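Local atomic coordinates of DNA polymerase sliding clamp (PDB entry 1RWZ), a protein that assembles into a homotrimeric ring through which DNA passes and probably serves as a moving platform tethering the polymerase and other proteins to DNA. Residues D3-G8 with S55-N60; K32-R37 with V49-D54; D150-R155 with I163-D168. All blocks are in the same frame, centred on the assembly; numbering follows the deposited sequence.

Contact 1: residues D3-G8 with S55-N60; sequences DVIMTG and SFEVYN
V4 keeps CG1 anti to its carbonyl carbon (chi1 -54°) and Y59 sets CG anti to its backbone N (chi1 -169°). The two side chains run side by side, and V4 CG1 lies 3.5 Å from Y59 CD1. V4 also serves F56: its CG2 touches CE1 of that ring, and its CB stands 3.9 Å from F56 CD1. M6 CB meets CD1 and CE1 of the same ring, and M6 SD lies 5.3 Å from the F56 ring centre in an oblique Met-aromatic contact. Y59 CD1 sits over one face of the F56 ring, offset toward its rim.

On the reverse of the sheet I5 and V58 lie alongside each other, I5 CB 3.9 Å from V58 CB and I5 CD1 against V58 CG2, while I5 CG2 meets E57 CB. Backbone bonds pair D3 with N60 in both directions, and I5 N reaches V58 O at 2.8 Å. The return bond is split by a classic beta bulge: I5 O accepts E57 N at 2.8 Å and V58 N only weakly, at 3.3 Å. Beyond the bulge a water takes over, accepting from T7 N and donating to S55 O and to E57 OE2, the last at 2.7 Å; the E57 chain is bent at chi2, and its OE2 also lies near T7 CG2.

Strand 58-61 is an outer strand of this antiparallel sheet within the chain. Strand 2-7 lies between it and strand 86-91, to which V4 and M6 bond through L89 and V87. Y59 OH bonds to L30 O in strand 24-30, and T7 N-caps helix 8-19, its OG1 accepting L10 N.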
loop_
_atom_site.group_PDB
_atom_site.type_symbol
_atom_site.label_atom_id
_atom_site.label_comp_id
_atom_site.label_asym_id
_atom_site.label_seq_id
_atom_site.Cartn_x
_atom_site.Cartn_y
_atom_site.Cartn_z
ATOM N N ASP A 3 -33.837 -10.670 10.810
ATOM C CA ASP A 3 -33.043 -11.403 9.838
ATOM C C ASP A 3 -32.946 -10.551 8.586
ATOM O O ASP A 3 -33.922 -10.392 7.856
ATOM C CB ASP A 3 -33.688 -12.753 9.519
ATOM C CG ASP A 3 -32.880 -13.561 8.526
ATOM O OD1 ASP A 3 -31.662 -13.311 8.401
ATOM O OD2 ASP A 3 -33.462 -14.457 7.875
ATOM N N VAL A 4 -31.764 -9.992 8.356
ATOM C CA VAL A 4 -31.551 -9.137 7.198
ATOM C C VAL A 4 -30.310 -9.550 6.424
ATOM O O VAL A 4 -29.395 -10.159 6.973
ATOM C CB VAL A 4 -31.405 -7.651 7.626
ATOM C CG1 VAL A 4 -32.606 -7.232 8.459
ATOM C CG2 VAL A 4 -30.118 -7.452 8.424
ATOM N N ILE A 5 -30.292 -9.225 5.137
ATOM C CA ILE A 5 -29.154 -9.535 4.290
ATOM C C ILE A 5 -28.783 -8.251 3.564
ATOM O O ILE A 5 -29.640 -7.579 2.990
ATOM C CB ILE A 5 -29.486 -10.659 3.286
ATOM C CG1 ILE A 5 -29.802 -11.947 4.059
ATOM C CG2 ILE A 5 -28.311 -10.881 2.334
ATOM C CD1 ILE A 5 -30.079 -13.164 3.174
ATOM N N MET A 6 -27.501 -7.908 3.613
ATOM C CA MET A 6 -27.002 -6.681 3.008
ATOM C C MET A 6 -25.643 -6.938 2.364
ATOM O O MET A 6 -25.001 -7.940 2.661
ATOM C CB MET A 6 -26.854 -5.623 4.102
ATOM C CG MET A 6 -25.799 -5.994 5.150
ATOM S SD MET A 6 -26.081 -5.217 6.765
ATOM C CE MET A 6 -25.835 -3.531 6.349
ATOM N N THR A 7 -25.198 -6.041 1.488
ATOM C CA THR A 7 -23.895 -6.227 0.861
ATOM C C THR A 7 -22.807 -5.951 1.896
ATOM O O THR A 7 -23.013 -5.175 2.836
ATOM C CB THR A 7 -23.672 -5.270 -0.326
ATOM O OG1 THR A 7 -23.515 -3.927 0.156
ATOM C CG2 THR A 7 -24.850 -5.331 -1.283
ATOM N N GLY A 8 -21.658 -6.595 1.721
ATOM C CA GLY A 8 -20.552 -6.397 2.640
ATOM C C GLY A 8 -20.134 -4.940 2.703
ATOM O O GLY A 8 -19.855 -4.411 3.783
ATOM N N SER A 55 -32.879 -0.912 0.729
ATOM C CA SER A 55 -31.452 -0.945 0.426
ATOM C C SER A 55 -30.871 -2.308 0.788
ATOM O O SER A 55 -29.744 -2.630 0.420
ATOM C CB SER A 55 -30.707 0.159 1.182
ATOM O OG SER A 55 -31.020 1.428 0.625
ATOM N N PHE A 56 -31.655 -3.097 1.515
ATOM C CA PHE A 56 -31.261 -4.449 1.920
ATOM C C PHE A 56 -31.698 -5.444 0.843
ATOM O O PHE A 56 -32.639 -5.176 0.098
ATOM C CB PHE A 56 -31.966 -4.838 3.221
ATOM C CG PHE A 56 -31.432 -4.149 4.442
ATOM C CD1 PHE A 56 -30.461 -4.761 5.231
ATOM C CD2 PHE A 56 -31.908 -2.896 4.812
ATOM C CE1 PHE A 56 -29.973 -4.130 6.379
ATOM C CE2 PHE A 56 -31.431 -2.258 5.952
ATOM C CZ PHE A 56 -30.461 -2.875 6.739
ATOM N N GLU A 57 -31.028 -6.591 0.766
ATOM C CA GLU A 57 -31.417 -7.616 -0.201
ATOM C C GLU A 57 -32.627 -8.314 0.413
ATOM O O GLU A 57 -33.576 -8.682 -0.284
ATOM C CB GLU A 57 -30.286 -8.626 -0.414
ATOM C CG GLU A 57 -28.936 -7.997 -0.746
ATOM C CD GLU A 57 -29.020 -6.972 -1.863
ATOM O OE1 GLU A 57 -29.708 -7.237 -2.872
ATOM O OE2 GLU A 57 -28.386 -5.902 -1.737
ATOM N N VAL A 58 -32.568 -8.498 1.730
ATOM C CA VAL A 58 -33.647 -9.110 2.505
ATOM C C VAL A 58 -33.771 -8.321 3.808
ATOM O O VAL A 58 -32.768 -8.005 4.443
ATOM C CB VAL A 58 -33.347 -10.587 2.871
ATOM C CG1 VAL A 58 -34.440 -11.119 3.791
ATOM C CG2 VAL A 58 -33.266 -11.445 1.608
ATOM N N TYR A 59 -34.998 -7.998 4.201
ATOM C CA TYR A 59 -35.222 -7.258 5.439
ATOM C C TYR A 59 -36.466 -7.833 6.108
ATOM O O TYR A 59 -37.590 -7.417 5.815
ATOM C CB TYR A 59 -35.420 -5.762 5.152
ATOM C CG TYR A 59 -35.392 -4.889 6.390
ATOM C CD1 TYR A 59 -34.181 -4.525 6.984
ATOM C CD2 TYR A 59 -36.575 -4.461 6.995
ATOM C CE1 TYR A 59 -34.152 -3.755 8.148
ATOM C CE2 TYR A 59 -36.556 -3.695 8.160
ATOM C CZ TYR A 59 -35.341 -3.347 8.731
ATOM O OH TYR A 59 -35.313 -2.599 9.889
ATOM N N ASN A 60 -36.258 -8.799 7.001
ATOM C CA ASN A 60 -37.363 -9.443 7.700
ATOM C C ASN A 60 -37.290 -9.266 9.203
ATOM O O ASN A 60 -36.422 -9.842 9.855
ATOM C CB ASN A 60 -37.392 -10.944 7.404
ATOM C CG ASN A 60 -37.590 -11.248 5.940
ATOM O OD1 ASN A 60 -38.388 -10.603 5.264
ATOM N ND2 ASN A 60 -36.877 -12.252 5.442
HETATM O O HOH W 1 -27.696 -4.602 0.578
#

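Contact 2: residues K32-R37 with V49-D54; sequences KGLHSR and VDIPKD
H35 and D50 form the polar side-chain contact. With CG anti to the backbone N (chi1 177°), the imidazole of H35 lies alongside the D50 side chain, and ND1 donates to D50 OD2 at 2.8 Å. The oxygen lies near the ring plane, but from the carboxylate's side the donor stands 43° above the plane. At the far edge of the ring, NE2 accepts R37 NE at 3.0 Å, in the planes of both ring and guanidinium. Bonds at both nitrogens should fix the ring's rotation, with the proton on ND1, and D50 would probably favour that tautomer. R37 is tied further by NH1 to P120 O. A water donates to both D50 OD2 and L34 O, linking the carboxylate to the backbone beside it.

Backbone bonds run in pairs between S36 and V49 and between L34 and I51; V49 N to S36 O, at 2.7 Å, is the shortest. K53 N closes the end by bonding to K32 O at 2.9 Å. The L34-I51 and S36-V49 pairs belong to the hairpin of strands 33-39 and 45-52, in the long antiparallel sheet that, in this fold, contributes to the outer layer of the ring while helices line the hole.

CA-H...O contacts fill the non-hydrogen-bonded positions: H35 CA lies 3.2 Å from V49 O. G33, with a positive phi of 144°, brings its CA close against the partner strand, 3.3 Å from I51 O.

Apolar contacts occupy the face opposite H35 and D50. L34 CB meets I51 CB at 4.1 Å, and the ends of these side chains touch through CD2 and CD1. V49 and I51 turn to V14 of helix 8-19, V49 also to I18, while S36 OG bonds to R26 O in strand 24-30.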
loop_
_atom_site.group_PDB
_atom_site.type_symbol
_atom_site.label_atom_id
_atom_site.label_comp_id
_atom_site.label_asym_id
_atom_site.label_seq_id
_atom_site.Cartn_x
_atom_site.Cartn_y
_atom_site.Cartn_z
ATOM N N LYS A 32 -39.367 0.715 8.662
ATOM C CA LYS A 32 -38.866 1.431 7.492
ATOM C C LYS A 32 -37.394 1.164 7.170
ATOM O O LYS A 32 -36.920 1.511 6.083
ATOM C CB LYS A 32 -39.084 2.937 7.680
ATOM C CG LYS A 32 -38.169 3.582 8.719
ATOM C CD LYS A 32 -38.929 4.529 9.654
ATOM C CE LYS A 32 -39.504 3.799 10.877
ATOM N NZ LYS A 32 -40.459 2.696 10.549
ATOM N N GLY A 33 -36.673 0.553 8.107
ATOM C CA GLY A 33 -35.266 0.262 7.876
ATOM C C GLY A 33 -34.409 0.412 9.121
ATOM O O GLY A 33 -34.925 0.537 10.233
ATOM N N LEU A 34 -33.093 0.404 8.932
ATOM C CA LEU A 34 -32.158 0.530 10.043
ATOM C C LEU A 34 -31.826 1.986 10.350
ATOM O O LEU A 34 -31.635 2.799 9.444
ATOM C CB LEU A 34 -30.875 -0.250 9.725
ATOM C CG LEU A 34 -29.741 -0.287 10.756
ATOM C CD1 LEU A 34 -28.878 -1.514 10.502
ATOM C CD2 LEU A 34 -28.903 0.984 10.675
ATOM N N HIS A 35 -31.769 2.313 11.638
ATOM C CA HIS A 35 -31.449 3.664 12.076
ATOM C C HIS A 35 -30.505 3.622 13.273
ATOM O O HIS A 35 -30.639 2.761 14.138
ATOM C CB HIS A 35 -32.722 4.412 12.483
ATOM C CG HIS A 35 -32.463 5.787 13.020
ATOM N ND1 HIS A 35 -32.152 6.858 12.210
ATOM C CD2 HIS A 35 -32.424 6.254 14.292
ATOM C CE1 HIS A 35 -31.931 7.924 12.958
ATOM N NE2 HIS A 35 -32.088 7.585 14.224
ATOM N N SER A 36 -29.550 4.545 13.310
ATOM C CA SER A 36 -28.611 4.633 14.426
ATOM C C SER A 36 -28.040 6.043 14.497
ATOM O O SER A 36 -27.688 6.630 13.476
ATOM C CB SER A 36 -27.470 3.623 14.269
ATOM O OG SER A 36 -26.636 3.620 15.421
ATOM N N ARG A 37 -27.955 6.588 15.705
ATOM C CA ARG A 37 -27.426 7.933 15.887
ATOM C C ARG A 37 -26.539 7.943 17.125
ATOM O O ARG A 37 -26.790 7.199 18.078
ATOM C CB ARG A 37 -28.573 8.930 16.059
ATOM C CG ARG A 37 -29.328 8.750 17.362
ATOM C CD ARG A 37 -30.515 9.684 17.482
ATOM N NE ARG A 37 -31.638 9.257 16.657
ATOM C CZ ARG A 37 -32.870 9.733 16.786
ATOM N NH1 ARG A 37 -33.126 10.648 17.711
ATOM N NH2 ARG A 37 -33.841 9.302 15.994
ATOM N N VAL A 49 -27.275 7.579 10.996
ATOM C CA VAL A 49 -27.277 6.599 9.917
ATOM C C VAL A 49 -28.673 6.059 9.641
ATOM O O VAL A 49 -29.401 5.676 10.557
ATOM C CB VAL A 49 -26.364 5.389 10.250
ATOM C CG1 VAL A 49 -26.489 4.324 9.163
ATOM C CG2 VAL A 49 -24.918 5.838 10.378
ATOM N N ASP A 50 -29.038 6.030 8.365
ATOM C CA ASP A 50 -30.323 5.503 7.950
ATOM C C ASP A 50 -30.140 4.605 6.736
ATOM O O ASP A 50 -29.583 5.032 5.725
ATOM C CB ASP A 50 -31.296 6.632 7.584
ATOM C CG ASP A 50 -31.879 7.326 8.803
ATOM O OD1 ASP A 50 -31.493 8.481 9.078
ATOM O OD2 ASP A 50 -32.724 6.709 9.489
ATOM N N ILE A 51 -30.579 3.356 6.855
ATOM C CA ILE A 51 -30.525 2.417 5.739
ATOM C C ILE A 51 -31.964 1.971 5.497
ATOM O O ILE A 51 -32.495 1.132 6.227
ATOM C CB ILE A 51 -29.687 1.155 6.039
ATOM C CG1 ILE A 51 -28.293 1.534 6.530
ATOM C CG2 ILE A 51 -29.562 0.318 4.755
ATOM C CD1 ILE A 51 -27.408 0.319 6.826
ATOM N N PRO A 52 -32.624 2.541 4.477
ATOM C CA PRO A 52 -34.013 2.178 4.164
ATOM C C PRO A 52 -34.117 0.677 3.905
ATOM O O PRO A 52 -33.185 0.064 3.385
ATOM C CB PRO A 52 -34.309 2.995 2.906
ATOM C CG PRO A 52 -33.402 4.182 3.045
ATOM C CD PRO A 52 -32.122 3.561 3.539
ATOM N N LYS A 53 -35.254 0.086 4.255
ATOM C CA LYS A 53 -35.443 -1.345 4.055
ATOM C C LYS A 53 -35.159 -1.791 2.626
ATOM O O LYS A 53 -34.647 -2.886 2.408
ATOM C CB LYS A 53 -36.865 -1.755 4.446
ATOM C CG LYS A 53 -37.957 -1.093 3.629
ATOM C CD LYS A 53 -39.332 -1.561 4.091
ATOM C CE LYS A 53 -40.435 -0.913 3.268
ATOM N NZ LYS A 53 -41.787 -1.352 3.712
ATOM N N ASP A 54 -35.474 -0.942 1.650
ATOM C CA ASP A 54 -35.246 -1.311 0.258
ATOM C C ASP A 54 -33.776 -1.345 -0.157
ATOM O O ASP A 54 -33.458 -1.768 -1.267
ATOM C CB ASP A 54 -36.050 -0.399 -0.674
ATOM C CG ASP A 54 -37.550 -0.608 -0.531
ATOM O OD1 ASP A 54 -37.980 -1.781 -0.449
ATOM O OD2 ASP A 54 -38.303 0.391 -0.503
HETATM O O HOH W 2 -34.217 4.164 8.468
#

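Contact 3: residues D150-R155 with I163-D168; sequences DQVIFR and IEAKGD
I153 N donates to E164 O at 2.8 Å, nearly straight at 168° and in the carbonyl plane. The same oxygen receives V152 CA-H, with V152 CA at 3.3 Å, so two groups from one strand approach it. E164 N returns the bond to I153 O at 2.9 Å, and I163 CA-H adds a contact to that carbonyl. Farther along, direct pairing gives way to a water, which accepts from K166 N and donates to Q151 O at 2.8 Å, spanning the gap between the backbones there.

The inward face is apolar. F154 CG stands anti to the carbonyl carbon (chi1 -80°), and its ring lies alongside I163, with F154 CE2 3.9 Å from I163 CG1 and close to CG2 and CD1 as well. V152 continues this row: its CB touches I163 CG2, and its CG1 lies 3.9 Å from A165 CB. F154 also packs edge-to-face with F193 of strand 189-194.

On the other face, R155 reaches out with an extended chain from CG to NE and crosses E164 obliquely. Its NH1 stands 3.8 Å from E164 OE2, a long salt bridge whose guanidinium and carboxylate planes are 88° apart, so any attraction is probably modest, without a coplanar, two-pronged pairing. I153, on this same face, packs on R190 and M192.

I163 rests on F138 and A141 of helix 135-146, where A145 receives V152 and A165; V152 and F154 meet L198 of helix 195-201. The segments form part of the beta hairpin of strands 151-157 and 160-166, flanked by strands 170-176 and 189-194: an antiparallel sheet backed by two helices, the arrangement expected of a PCNA C-terminal domain.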
loop_
_atom_site.group_PDB
_atom_site.type_symbol
_atom_site.label_atom_id
_atom_site.label_comp_id
_atom_site.label_asym_id
_atom_site.label_seq_id
_atom_site.Cartn_x
_atom_site.Cartn_y
_atom_site.Cartn_z
ATOM N N ASP A 150 -5.717 23.914 10.480
ATOM C CA ASP A 150 -6.496 22.922 11.202
ATOM C C ASP A 150 -7.941 23.411 11.301
ATOM O O ASP A 150 -8.785 22.783 11.937
ATOM C CB ASP A 150 -5.889 22.673 12.589
ATOM C CG ASP A 150 -5.914 23.900 13.472
ATOM O OD1 ASP A 150 -5.835 25.027 12.943
ATOM O OD2 ASP A 150 -5.992 23.731 14.709
ATOM N N GLN A 151 -8.214 24.538 10.647
ATOM C CA GLN A 151 -9.550 25.132 10.618
ATOM C C GLN A 151 -9.870 25.638 9.221
ATOM O O GLN A 151 -8.990 26.109 8.508
ATOM C CB GLN A 151 -9.639 26.316 11.575
ATOM C CG GLN A 151 -9.420 25.968 13.015
ATOM C CD GLN A 151 -9.390 27.197 13.897
ATOM O OE1 GLN A 151 -9.521 27.101 15.109
ATOM N NE2 GLN A 151 -9.207 28.363 13.286
ATOM N N VAL A 152 -11.139 25.551 8.838
ATOM C CA VAL A 152 -11.568 26.020 7.527
ATOM C C VAL A 152 -12.878 26.778 7.619
ATOM O O VAL A 152 -13.710 26.511 8.488
ATOM C CB VAL A 152 -11.778 24.857 6.532
ATOM C CG1 VAL A 152 -10.455 24.229 6.177
ATOM C CG2 VAL A 152 -12.723 23.827 7.129
ATOM N N ILE A 153 -13.053 27.735 6.719
ATOM C CA ILE A 153 -14.279 28.506 6.665
ATOM C C ILE A 153 -15.124 27.979 5.510
ATOM O O ILE A 153 -14.604 27.759 4.415
ATOM C CB ILE A 153 -14.002 29.999 6.389
ATOM C CG1 ILE A 153 -13.329 30.639 7.604
ATOM C CG2 ILE A 153 -15.302 30.720 6.061
ATOM C CD1 ILE A 153 -12.872 32.068 7.368
ATOM N N PHE A 154 -16.406 27.741 5.771
ATOM C CA PHE A 154 -17.342 27.321 4.732
ATOM C C PHE A 154 -18.126 28.594 4.462
ATOM O O PHE A 154 -18.650 29.216 5.390
ATOM C CB PHE A 154 -18.312 26.242 5.220
ATOM C CG PHE A 154 -17.738 24.853 5.230
ATOM C CD1 PHE A 154 -18.578 23.753 5.385
ATOM C CD2 PHE A 154 -16.370 24.637 5.109
ATOM C CE1 PHE A 154 -18.063 22.458 5.421
ATOM C CE2 PHE A 154 -15.847 23.343 5.141
ATOM C CZ PHE A 154 -16.692 22.255 5.297
ATOM N N ARG A 155 -18.212 28.984 3.199
ATOM C CA ARG A 155 -18.908 30.209 2.846
ATOM C C ARG A 155 -19.809 29.996 1.639
ATOM O O ARG A 155 -19.407 29.383 0.653
ATOM C CB ARG A 155 -17.869 31.293 2.557
ATOM C CG ARG A 155 -18.403 32.606 2.040
ATOM C CD ARG A 155 -17.230 33.529 1.730
ATOM N NE ARG A 155 -17.626 34.706 0.965
ATOM C CZ ARG A 155 -16.767 35.600 0.481
ATOM N NH1 ARG A 155 -15.465 35.447 0.685
ATOM N NH2 ARG A 155 -17.209 36.644 -0.206
ATOM N N ILE A 163 -14.581 27.015 0.347
ATOM C CA ILE A 163 -13.984 26.410 1.532
ATOM C C ILE A 163 -12.617 27.087 1.568
ATOM O O ILE A 163 -11.830 26.951 0.628
ATOM C CB ILE A 163 -13.804 24.885 1.393
ATOM C CG1 ILE A 163 -15.173 24.194 1.364
ATOM C CG2 ILE A 163 -12.985 24.349 2.573
ATOM C CD1 ILE A 163 -15.095 22.688 1.165
ATOM N N GLU A 164 -12.341 27.829 2.636
ATOM C CA GLU A 164 -11.082 28.557 2.734
ATOM C C GLU A 164 -10.266 28.213 3.970
ATOM O O GLU A 164 -10.813 27.993 5.050
ATOM C CB GLU A 164 -11.359 30.064 2.734
ATOM C CG GLU A 164 -12.462 30.486 1.776
ATOM C CD GLU A 164 -12.759 31.973 1.827
ATOM O OE1 GLU A 164 -12.790 32.544 2.941
ATOM O OE2 GLU A 164 -12.978 32.571 0.753
ATOM N N ALA A 165 -8.948 28.176 3.799
ATOM C CA ALA A 165 -8.038 27.885 4.898
ATOM C C ALA A 165 -6.863 28.848 4.795
ATOM O O ALA A 165 -6.355 29.111 3.701
ATOM C CB ALA A 165 -7.552 26.441 4.821
ATOM N N LYS A 166 -6.436 29.385 5.933
ATOM C CA LYS A 166 -5.324 30.325 5.942
ATOM C C LYS A 166 -4.245 29.909 6.924
ATOM O O LYS A 166 -4.538 29.471 8.033
ATOM C CB LYS A 166 -5.819 31.728 6.299
ATOM C CG LYS A 166 -6.832 32.295 5.323
ATOM C CD LYS A 166 -7.247 33.704 5.722
ATOM C CE LYS A 166 -8.198 34.311 4.700
ATOM N NZ LYS A 166 -7.565 34.409 3.352
ATOM N N GLY A 167 -2.995 30.039 6.498
ATOM C CA GLY A 167 -1.873 29.693 7.351
ATOM C C GLY A 167 -1.054 30.946 7.569
ATOM O O GLY A 167 -1.487 32.037 7.207
ATOM N N ASP A 168 0.131 30.807 8.151
ATOM C CA ASP A 168 0.973 31.972 8.387
ATOM C C ASP A 168 1.428 32.633 7.091
ATOM O O ASP A 168 1.303 33.849 6.936
ATOM C CB ASP A 168 2.197 31.589 9.223
ATOM C CG ASP A 168 1.847 31.296 10.670
ATOM O OD1 ASP A 168 1.221 32.164 11.317
ATOM O OD2 ASP A 168 2.206 30.204 11.165
HETATM O O HOH W 3 -8.094 28.708 8.346
#

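How the contacts relate
From the N terminus, strand 2-7 opens contact 1, which closes only at residues 55-60 after helix 8-19 and strands 24-30, 33-39 and 45-52. Contact 2 lies wholly within that span as a local hairpin closure, and its second strand leads directly into the second segment of contact 1. The two touch: F56 packs on I51, and Y59 OH probably hydrogen-bonds to G33 O, tying the five-stranded sheet of contact 1 to the long sheet of contact 2. Contact 3 follows later, closing a separate short hairpin in the C-terminal domain. Its centre is about 41 Å from that of contact 1 and 34 Å from that of contact 2, across the chain's centre.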